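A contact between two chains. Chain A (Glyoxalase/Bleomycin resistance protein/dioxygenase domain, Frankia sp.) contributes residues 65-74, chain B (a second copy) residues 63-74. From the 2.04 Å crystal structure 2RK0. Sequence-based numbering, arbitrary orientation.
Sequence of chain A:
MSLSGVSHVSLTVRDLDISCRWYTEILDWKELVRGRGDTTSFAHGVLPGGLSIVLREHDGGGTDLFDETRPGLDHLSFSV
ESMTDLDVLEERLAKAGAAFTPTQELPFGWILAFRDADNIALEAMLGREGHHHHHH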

ATOM      1  N   LEU A  65      12.679 -12.440   1.537  1.00 22.55           N
ATOM      2  CA  LEU A  65      12.869 -11.070   2.000  1.00 22.30           C
ATOM      3  C   LEU A  65      12.017 -10.110   1.184  1.00 21.24           C
ATOM      4  O   LEU A  65      11.556 -10.447   0.084  1.00 19.26           O
ATOM      5  CB  LEU A  65      14.332 -10.651   1.837  1.00 24.24           C
ATOM      6  CG  LEU A  65      15.455 -11.484   2.457  1.00 23.11           C
ATOM      7  CD1 LEU A  65      16.798 -10.850   2.123  1.00 23.25           C
ATOM      8  CD2 LEU A  65      15.261 -11.560   3.951  1.00 24.20           C
ATOM      9  N   PHE A  66      11.804  -8.907   1.712  1.00 21.53           N
ATOM     10  CA  PHE A  66      11.054  -7.921   0.944  1.00 18.66           C
ATOM     11  C   PHE A  66      11.900  -7.705  -0.308  1.00 19.11           C
ATOM     12  O   PHE A  66      13.112  -7.497  -0.222  1.00 16.02           O
ATOM     13  CB  PHE A  66      10.921  -6.593   1.680  1.00 18.12           C
ATOM     14  CG  PHE A  66      10.352  -5.500   0.825  1.00 15.07           C
ATOM     15  CD1 PHE A  66       9.008  -5.507   0.474  1.00 15.08           C
ATOM     16  CD2 PHE A  66      11.178  -4.500   0.317  1.00 14.90           C
ATOM     17  CE1 PHE A  66       8.487  -4.535  -0.372  1.00 14.75           C
ATOM     18  CE2 PHE A  66      10.670  -3.521  -0.533  1.00 14.97           C
ATOM     19  CZ  PHE A  66       9.318  -3.540  -0.879  1.00 15.04           C
ATOM     20  N   ASP A  67      11.263  -7.760  -1.469  1.00 18.38           N
ATOM     21  CA  ASP A  67      11.971  -7.579  -2.721  1.00 19.30           C
ATOM     22  C   ASP A  67      11.072  -6.823  -3.690  1.00 20.33           C
ATOM     23  O   ASP A  67      10.196  -7.420  -4.314  1.00 18.71           O
ATOM     24  CB  ASP A  67      12.333  -8.954  -3.296  1.00 20.64           C
ATOM     25  CG  ASP A  67      13.151  -8.863  -4.572  1.00 21.61           C
ATOM     26  OD1 ASP A  67      13.247  -7.762  -5.160  1.00 21.15           O
ATOM     27  OD2 ASP A  67      13.688  -9.907  -4.994  1.00 20.91           O
ATOM     28  N   GLU A  68      11.298  -5.516  -3.829  1.00 20.16           N
ATOM     29  CA  GLU A  68      10.487  -4.694  -4.721  1.00 20.39           C
ATOM     30  C   GLU A  68      10.426  -5.155  -6.171  1.00 19.91           C
ATOM     31  O   GLU A  68       9.568  -4.692  -6.917  1.00 18.22           O
ATOM     32  CB  GLU A  68      10.942  -3.227  -4.697  1.00 23.08           C
ATOM     33  CG  GLU A  68      12.430  -3.028  -4.910  1.00 29.13           C
ATOM     34  CD  GLU A  68      13.174  -2.949  -3.594  1.00 33.34           C
ATOM     35  OE1 GLU A  68      13.160  -1.867  -2.953  1.00 35.69           O
ATOM     36  OE2 GLU A  68      13.759  -3.978  -3.192  1.00 33.94           O
ATOM     37  N   THR A  69      11.325  -6.046  -6.590  1.00 17.99           N
ATOM     38  CA  THR A  69      11.295  -6.520  -7.973  1.00 19.94           C
ATOM     39  C   THR A  69      10.262  -7.638  -8.161  1.00 21.07           C
ATOM     40  O   THR A  69      10.054  -8.112  -9.278  1.00 20.98           O
ATOM     41  CB  THR A  69      12.672  -7.048  -8.445  1.00 21.96           C
ATOM     42  OG1 THR A  69      13.029  -8.211  -7.685  1.00 19.60           O
ATOM     43  CG2 THR A  69      13.749  -5.969  -8.285  1.00 21.25           C
ATOM     44  N   ARG A  70       9.634  -8.051  -7.060  1.00 20.93           N
ATOM     45  CA  ARG A  70       8.607  -9.101  -7.062  1.00 22.66           C
ATOM     46  C   ARG A  70       7.224  -8.448  -7.024  1.00 20.67           C
ATOM     47  O   ARG A  70       7.037  -7.424  -6.362  1.00 19.78           O
ATOM     48  CB  ARG A  70       8.769  -9.990  -5.828  1.00 25.68           C
ATOM     49  CG  ARG A  70      10.110 -10.684  -5.751  1.00 32.43           C
ATOM     50  CD  ARG A  70      10.168 -11.841  -6.722  1.00 35.29           C
ATOM     51  NE  ARG A  70      11.540 -12.239  -7.009  1.00 40.24           N
ATOM     52  CZ  ARG A  70      11.897 -13.462  -7.389  1.00 42.01           C
ATOM     53  NH1 ARG A  70      10.976 -14.414  -7.521  1.00 41.24           N
ATOM     54  NH2 ARG A  70      13.173 -13.724  -7.650  1.00 42.09           N
ATOM     55  N   PRO A  71       6.233  -9.042  -7.710  1.00 19.90           N
ATOM     56  CA  PRO A  71       4.887  -8.456  -7.714  1.00 18.78           C
ATOM     57  C   PRO A  71       4.361  -8.223  -6.302  1.00 18.75           C
ATOM     58  O   PRO A  71       4.579  -9.031  -5.395  1.00 18.78           O
ATOM     59  CB  PRO A  71       4.059  -9.485  -8.484  1.00 20.21           C
ATOM     60  CG  PRO A  71       5.073 -10.117  -9.401  1.00 19.13           C
ATOM     61  CD  PRO A  71       6.252 -10.302  -8.475  1.00 19.40           C
ATOM     62  N   GLY A  72       3.667  -7.112  -6.121  1.00 17.08           N
ATOM     63  CA  GLY A  72       3.141  -6.785  -4.813  1.00 16.69           C
ATOM     64  C   GLY A  72       3.476  -5.334  -4.542  1.00 15.18           C
ATOM     65  O   GLY A  72       3.322  -4.491  -5.426  1.00 13.78           O
ATOM     66  N   LEU A  73       3.954  -5.038  -3.339  1.00 15.05           N
ATOM     67  CA  LEU A  73       4.292  -3.660  -2.989  1.00 15.25           C
ATOM     68  C   LEU A  73       5.685  -3.209  -3.451  1.00 15.91           C
ATOM     69  O   LEU A  73       6.675  -3.896  -3.213  1.00 17.29           O
ATOM     70  CB  LEU A  73       4.200  -3.473  -1.468  1.00 16.21           C
ATOM     71  CG  LEU A  73       4.448  -2.061  -0.919  1.00 20.05           C
ATOM     72  CD1 LEU A  73       3.349  -1.115  -1.377  1.00 17.77           C
ATOM     73  CD2 LEU A  73       4.490  -2.099   0.604  1.00 20.92           C
ATOM     74  N   ASP A  74       5.744  -2.062  -4.124  1.00 15.67           N
ATOM     75  CA  ASP A  74       7.008  -1.471  -4.560  1.00 17.03           C
ATOM     76  C   ASP A  74       7.383  -0.592  -3.355  1.00 17.96           C
ATOM     77  O   ASP A  74       8.475  -0.716  -2.786  1.00 18.42           O
ATOM     78  CB  ASP A  74       6.793  -0.631  -5.827  1.00 18.22           C
ATOM     79  CG  ASP A  74       8.053   0.102  -6.275  1.00 23.11           C
ATOM     80  OD1 ASP A  74       8.003   1.345  -6.408  1.00 22.55           O
ATOM     81  OD2 ASP A  74       9.090  -0.562  -6.500  1.00 23.73           O
TER
ATOM     82  N   THR B  63       8.924 -14.721 -14.040  1.00 45.01           N
ATOM     83  CA  THR B  63       7.520 -14.948 -14.362  1.00 42.27           C
ATOM     84  C   THR B  63       6.775 -14.922 -13.036  1.00 39.14           C
ATOM     85  O   THR B  63       5.546 -14.863 -12.990  1.00 37.91           O
ATOM     86  CB  THR B  63       7.333 -16.330 -15.006  1.00 44.37           C
ATOM     87  OG1 THR B  63       5.935 -16.618 -15.147  1.00 45.33           O
ATOM     88  CG2 THR B  63       7.993 -17.394 -14.143  1.00 44.57           C
ATOM     89  N   ASP B  64       7.564 -14.958 -11.967  1.00 35.47           N
ATOM     90  CA  ASP B  64       7.088 -14.970 -10.591  1.00 33.39           C
ATOM     91  C   ASP B  64       5.869 -14.100 -10.303  1.00 30.75           C
ATOM     92  O   ASP B  64       5.794 -12.938 -10.697  1.00 27.90           O
ATOM     93  CB  ASP B  64       8.234 -14.577  -9.663  1.00 34.99           C
ATOM     94  CG  ASP B  64       9.504 -15.327  -9.982  1.00 37.25           C
ATOM     95  OD1 ASP B  64       9.499 -16.569  -9.882  1.00 38.81           O
ATOM     96  OD2 ASP B  64      10.506 -14.682 -10.350  1.00 39.91           O
ATOM     97  N   LEU B  65       4.918 -14.691  -9.591  1.00 28.86           N
ATOM     98  CA  LEU B  65       3.687 -14.014  -9.228  1.00 26.85           C
ATOM     99  C   LEU B  65       3.762 -13.494  -7.801  1.00 25.06           C
ATOM    100  O   LEU B  65       4.707 -13.775  -7.071  1.00 24.06           O
ATOM    101  CB  LEU B  65       2.507 -14.983  -9.350  1.00 27.43           C
ATOM    102  CG  LEU B  65       2.119 -15.447 -10.757  1.00 27.91           C
ATOM    103  CD1 LEU B  65       1.044 -16.519 -10.676  1.00 27.73           C
ATOM    104  CD2 LEU B  65       1.617 -14.261 -11.562  1.00 26.89           C
ATOM    105  N   PHE B  66       2.751 -12.729  -7.417  1.00 23.89           N
ATOM    106  CA  PHE B  66       2.647 -12.194  -6.068  1.00 21.75           C
ATOM    107  C   PHE B  66       2.590 -13.374  -5.089  1.00 21.54           C
ATOM    108  O   PHE B  66       2.023 -14.416  -5.408  1.00 19.47           O
ATOM    109  CB  PHE B  66       1.358 -11.377  -5.970  1.00 22.06           C
ATOM    110  CG  PHE B  66       0.963 -11.013  -4.567  1.00 22.53           C
ATOM    111  CD1 PHE B  66       1.538  -9.921  -3.927  1.00 20.67           C
ATOM    112  CD2 PHE B  66      -0.022 -11.735  -3.906  1.00 20.55           C
ATOM    113  CE1 PHE B  66       1.130  -9.550  -2.644  1.00 21.59           C
ATOM    114  CE2 PHE B  66      -0.436 -11.378  -2.628  1.00 20.96           C
ATOM    115  CZ  PHE B  66       0.139 -10.281  -1.994  1.00 20.73           C
ATOM    116  N   ASP B  67       3.179 -13.214  -3.907  1.00 19.73           N
ATOM    117  CA  ASP B  67       3.158 -14.274  -2.899  1.00 20.13           C
ATOM    118  C   ASP B  67       2.970 -13.648  -1.528  1.00 20.46           C
ATOM    119  O   ASP B  67       3.892 -13.022  -1.006  1.00 18.08           O
ATOM    120  CB  ASP B  67       4.470 -15.069  -2.892  1.00 22.75           C
ATOM    121  CG  ASP B  67       4.430 -16.264  -1.934  1.00 23.77           C
ATOM    122  OD1 ASP B  67       3.687 -16.231  -0.928  1.00 21.79           O
ATOM    123  OD2 ASP B  67       5.162 -17.242  -2.183  1.00 26.66           O
ATOM    124  N   GLU B  68       1.787 -13.835  -0.948  1.00 19.08           N
ATOM    125  CA  GLU B  68       1.455 -13.287   0.366  1.00 20.88           C
ATOM    126  C   GLU B  68       2.464 -13.575   1.466  1.00 20.18           C
ATOM    127  O   GLU B  68       2.572 -12.799   2.410  1.00 18.69           O
ATOM    128  CB  GLU B  68       0.094 -13.808   0.846  1.00 25.34           C
ATOM    129  CG  GLU B  68      -1.064 -13.480  -0.056  1.00 33.78           C
ATOM    130  CD  GLU B  68      -1.390 -14.599  -1.022  1.00 35.49           C
ATOM    131  OE1 GLU B  68      -0.507 -14.992  -1.818  1.00 35.20           O
ATOM    132  OE2 GLU B  68      -2.541 -15.085  -0.977  1.00 37.26           O
ATOM    133  N   THR B  69       3.183 -14.695   1.373  1.00 20.22           N
ATOM    134  CA  THR B  69       4.151 -15.041   2.413  1.00 20.80           C
ATOM    135  C   THR B  69       5.463 -14.255   2.334  1.00 20.34           C
ATOM    136  O   THR B  69       6.295 -14.317   3.242  1.00 21.93           O
ATOM    137  CB  THR B  69       4.448 -16.577   2.432  1.00 21.48           C
ATOM    138  OG1 THR B  69       4.948 -17.005   1.161  1.00 18.57           O
ATOM    139  CG2 THR B  69       3.175 -17.349   2.735  1.00 21.40           C
ATOM    140  N   ARG B  70       5.650 -13.504   1.257  1.00 21.42           N
ATOM    141  CA  ARG B  70       6.864 -12.705   1.119  1.00 21.03           C
ATOM    142  C   ARG B  70       6.635 -11.359   1.808  1.00 20.81           C
ATOM    143  O   ARG B  70       5.600 -10.725   1.609  1.00 19.39           O
ATOM    144  CB  ARG B  70       7.198 -12.477  -0.362  1.00 20.63           C
ATOM    145  CG  ARG B  70       8.425 -11.586  -0.605  1.00 22.39           C
ATOM    146  CD  ARG B  70       8.725 -11.404  -2.106  1.00 24.56           C
ATOM    147  NE  ARG B  70       9.205 -12.626  -2.769  1.00 23.88           N
ATOM    148  CZ  ARG B  70      10.480 -13.024  -2.826  1.00 24.56           C
ATOM    149  NH1 ARG B  70      11.447 -12.303  -2.260  1.00 20.14           N
ATOM    150  NH2 ARG B  70      10.795 -14.149  -3.464  1.00 19.92           N
ATOM    151  N   PRO B  71       7.593 -10.917   2.643  1.00 21.22           N
ATOM    152  CA  PRO B  71       7.421  -9.632   3.319  1.00 20.02           C
ATOM    153  C   PRO B  71       7.033  -8.559   2.305  1.00 20.46           C
ATOM    154  O   PRO B  71       7.516  -8.551   1.163  1.00 19.03           O
ATOM    155  CB  PRO B  71       8.788  -9.386   3.942  1.00 21.01           C
ATOM    156  CG  PRO B  71       9.250 -10.777   4.269  1.00 20.35           C
ATOM    157  CD  PRO B  71       8.864 -11.555   3.034  1.00 19.12           C
ATOM    158  N   GLY B  72       6.153  -7.662   2.730  1.00 18.44           N
ATOM    159  CA  GLY B  72       5.683  -6.607   1.854  1.00 17.64           C
ATOM    160  C   GLY B  72       4.173  -6.565   1.945  1.00 17.25           C
ATOM    161  O   GLY B  72       3.615  -6.530   3.042  1.00 14.77           O
ATOM    162  N   LEU B  73       3.506  -6.586   0.798  1.00 16.49           N
ATOM    163  CA  LEU B  73       2.056  -6.552   0.784  1.00 18.28           C
ATOM    164  C   LEU B  73       1.432  -7.914   1.057  1.00 19.68           C
ATOM    165  O   LEU B  73       1.839  -8.925   0.476  1.00 18.40           O
ATOM    166  CB  LEU B  73       1.541  -6.049  -0.569  1.00 17.62           C
ATOM    167  CG  LEU B  73       0.022  -5.857  -0.658  1.00 19.64           C
ATOM    168  CD1 LEU B  73      -0.399  -4.670   0.211  1.00 17.46           C
ATOM    169  CD2 LEU B  73      -0.386  -5.596  -2.109  1.00 19.71           C
ATOM    170  N   ASP B  74       0.450  -7.926   1.954  1.00 18.07           N
ATOM    171  CA  ASP B  74      -0.308  -9.126   2.274  1.00 18.31           C
ATOM    172  C   ASP B  74      -1.518  -8.973   1.347  1.00 18.43           C
ATOM    173  O   ASP B  74      -1.879  -9.887   0.610  1.00 18.84           O
ATOM    174  CB  ASP B  74      -0.734  -9.114   3.737  1.00 21.28           C
ATOM    175  CG  ASP B  74      -1.633 -10.297   4.097  1.00 24.92           C
ATOM    176  OD1 ASP B  74      -1.186 -11.455   3.990  1.00 26.75           O
ATOM    177  OD2 ASP B  74      -2.788 -10.056   4.487  1.00 28.83           O
TER
HETATM  178  O   HOH W   1      13.932 -13.169  -0.804  1.00 26.61           O
HETATM  179  O   HOH W   2       8.352  -8.277  -1.556  1.00 24.06           O
HETATM  180  O   HOH W   3       4.737 -11.008  -3.335  1.00 19.50           O
HETATM  181  O   HOH W   4       4.968  -7.302  -1.651  1.00 14.20           O

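The strongest polar contacts across this interface involve the two copies of R70, and they differ between the chains. R70(A) forms a salt bridge with D64(B), with NH1 of R70(A) 2.9 Å from OD2 of D64(B). The carboxylate oxygen lies over one face of the guanidinium, well out of its plane. The attraction is therefore between charges, and no N-H points at the oxygen.

R70(B) makes a directed bond instead. NH1 of R70(B) donates to the backbone O of L65(A) at 3.0 Å, with an N-H...O angle of 141°. The CA-to-CB bond of R70(B) points sideways, but the end of the side chain comes nearer to chain A. Chi1 and chi2 are both t and chi3 is m. R70(A) has m for both chi1 and chi2, and its CA-to-CB bond points toward chain B. The same residue thus does different work in the two copies.

The two arginines also meet each other. CG of R70(A) packs over one face of the R70(B) guanidinium, 3.7 Å from NE of R70(B). NH1 of R70(A) and NH2 of R70(B) are 4.1 Å apart, a close approach of like charges. Acidic groups lie nearby: besides D64(B), OD2 of D67(A) is 4.3 Å from NH1 of R70(B), though no N-H points at it.

Water extends the polar network. Water 1 accepts from N of L65(A) at 2.8 Å and, weakly, from NH1 of R70(B) at 3.0 Å. Water 2 joins N of D67(A), at 3.0 Å, to O of P71(B), at 2.9 Å. Water 3 makes the matching bridge from N of D67(B), at 2.8 Å, to O of P71(A), at 2.9 Å. Water 4 accepts from N of both L73(A), at 3.0 Å, and L73(B), at 2.9 Å.

Each chain holds its 67-70 segment in a type I turn. N of R70 bonds to O of D67 at 2.9 Å in both copies. OD1 of D67 accepts from OG1 of T69, at 2.6 Å in each. The short side chains of aspartate and threonine suit this local bracing.

The apolar packing is nearly symmetric. F66 of each chain lies against P71 of the other, with CB of F66(A) 4.2 Å from CB of P71(B) and CB of P71(A) 4.1 Å from CB of F66(B). The ring of each F66 has O of P71 and CA of G72 from the other chain at its edge. CD1 of F66(B) is 3.6 Å from CA of G72(A), and CD1 of F66(A) is 3.8 Å from CA of G72(B). An ideal CB on G72(A) would lie 3.1 Å from CD1 of F66(B), and one on G72(B) would lie 3.1 Å from CD1 of F66(A), both tight. The glycine backbone angles would also jam a CB against the preceding carbonyl.

L73(A) and L73(B) face each other, CB to CB at 3.8 Å. Both are buried, and their apolar side chains suit the setting. Together the stretches bury 667 Å².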